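Local coordinates for protein enterotoxin SEN variant (Staphylococcus aureus, PDB 6KRY) that belongs to the staphylococcal and streptococcal superantigen toxins and probably acts as an enterotoxin, at residues A[26-29]-A[30-33]. Sequence-based numbering, arbitrary orientation.
Sequences TDIT and WQLD
W30 and Q31 fold back on D27 and I28 in a single turn of 3-10 helix, the link between helix 15-26 and strand 31-37 of the OB-fold domain. Two successive i to i+3 backbone bonds define it: W30 N donates to D27 O at 3.2 Å, almost straight at 172°, and Q31 N donates to I28 O at 3.0 Å. After the second bond the chain straightens into the strand.

The van der Waals contacts are light and lie near the surface. D27 and W30 run side by side, with CB of D27 3.9 Å from CD1 of the indole; the carboxylate and ring planes are 34° apart. With W30 CG beside its own backbone N (chi1 -70°), the five-membered ring lies back over the turn, and W30 CD1 comes to 3.5 Å from D27 O, which approaches the ring obliquely. The carboxylate and indole do not bond to each other; S23 OG joins them, hydrogen-bonded to both D27 OD2 and W30 NE1. The rings of Y24 and Y87 also meet the indole. The side chain of Q31 crosses that of I28 at about a right angle, Q31 NE2 lying 4.0 Å from I28 CG2.

The amide of Q31 is held at both ends: OE1 is hydrogen-bonded to Y84 OH, and NE2 donates to a water at 2.9 Å. That water donates in turn to D27 O at 3.2 Å, so D27 O accepts from two donors, the water and W30 N.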
# COMPACT_ATOMS: atom_id res chain seq x y z
N THR A 26 8.64 -3.45 8.26
CA THR A 26 8.91 -4.36 9.39
C THR A 26 7.86 -4.20 10.50
O THR A 26 7.50 -5.19 11.13
CB THR A 26 10.31 -4.10 9.96
OG1 THR A 26 11.23 -4.41 8.91
CG2 THR A 26 10.61 -4.94 11.19
N ASP A 27 7.46 -2.97 10.82
CA ASP A 27 6.60 -2.72 12.02
C ASP A 27 5.14 -2.71 11.55
O ASP A 27 4.80 -1.80 10.79
CB ASP A 27 6.91 -1.37 12.67
CG ASP A 27 8.34 -1.24 13.17
OD1 ASP A 27 8.84 -2.21 13.78
OD2 ASP A 27 8.96 -0.17 12.93
N ILE A 28 4.34 -3.70 11.96
CA ILE A 28 2.94 -3.83 11.46
C ILE A 28 2.10 -2.62 11.86
O ILE A 28 1.05 -2.40 11.23
CB ILE A 28 2.17 -5.11 11.89
CG1 ILE A 28 2.41 -5.55 13.33
CG2 ILE A 28 2.43 -6.23 10.91
CD1 ILE A 28 2.35 -4.47 14.35
N THR A 29 2.55 -1.82 12.84
CA THR A 29 1.79 -0.67 13.31
C THR A 29 1.62 0.40 12.21
O THR A 29 0.70 1.20 12.30
CB THR A 29 2.39 -0.06 14.59
OG1 THR A 29 3.75 0.24 14.31
CG2 THR A 29 2.29 -1.00 15.77
N TRP A 30 2.45 0.41 11.17
CA TRP A 30 2.27 1.37 10.07
C TRP A 30 1.06 1.03 9.19
O TRP A 30 0.74 1.84 8.34
CB TRP A 30 3.53 1.43 9.19
CG TRP A 30 4.70 2.07 9.82
CD1 TRP A 30 5.86 1.46 10.21
CD2 TRP A 30 4.82 3.45 10.22
NE1 TRP A 30 6.70 2.37 10.78
CE2 TRP A 30 6.09 3.60 10.80
CE3 TRP A 30 3.97 4.56 10.10
CZ2 TRP A 30 6.55 4.83 11.26
CZ3 TRP A 30 4.42 5.77 10.58
CH2 TRP A 30 5.69 5.90 11.15
N GLN A 31 0.50 -0.18 9.29
CA GLN A 31 -0.61 -0.63 8.46
C GLN A 31 -1.92 -0.27 9.16
O GLN A 31 -2.25 -0.83 10.18
CB GLN A 31 -0.56 -2.14 8.21
CG GLN A 31 0.66 -2.52 7.37
CD GLN A 31 0.84 -3.97 6.95
OE1 GLN A 31 0.02 -4.51 6.21
NE2 GLN A 31 1.98 -4.56 7.30
N LEU A 32 -2.63 0.69 8.58
CA LEU A 32 -3.96 1.10 8.98
C LEU A 32 -4.95 0.15 8.31
O LEU A 32 -4.80 -0.20 7.14
CB LEU A 32 -4.09 2.56 8.52
CG LEU A 32 -5.28 3.37 8.97
CD1 LEU A 32 -6.49 3.04 8.11
CD2 LEU A 32 -5.57 3.18 10.44
N ASP A 33 -5.91 -0.36 9.08
CA ASP A 33 -6.91 -1.32 8.60
C ASP A 33 -8.21 -0.97 9.34
O ASP A 33 -8.44 -1.45 10.47
CB ASP A 33 -6.41 -2.75 8.86
CG ASP A 33 -7.27 -3.88 8.30
OD1 ASP A 33 -8.34 -3.60 7.65
OD2 ASP A 33 -6.84 -5.05 8.45
O HOH W 1 4.14 -2.63 7.81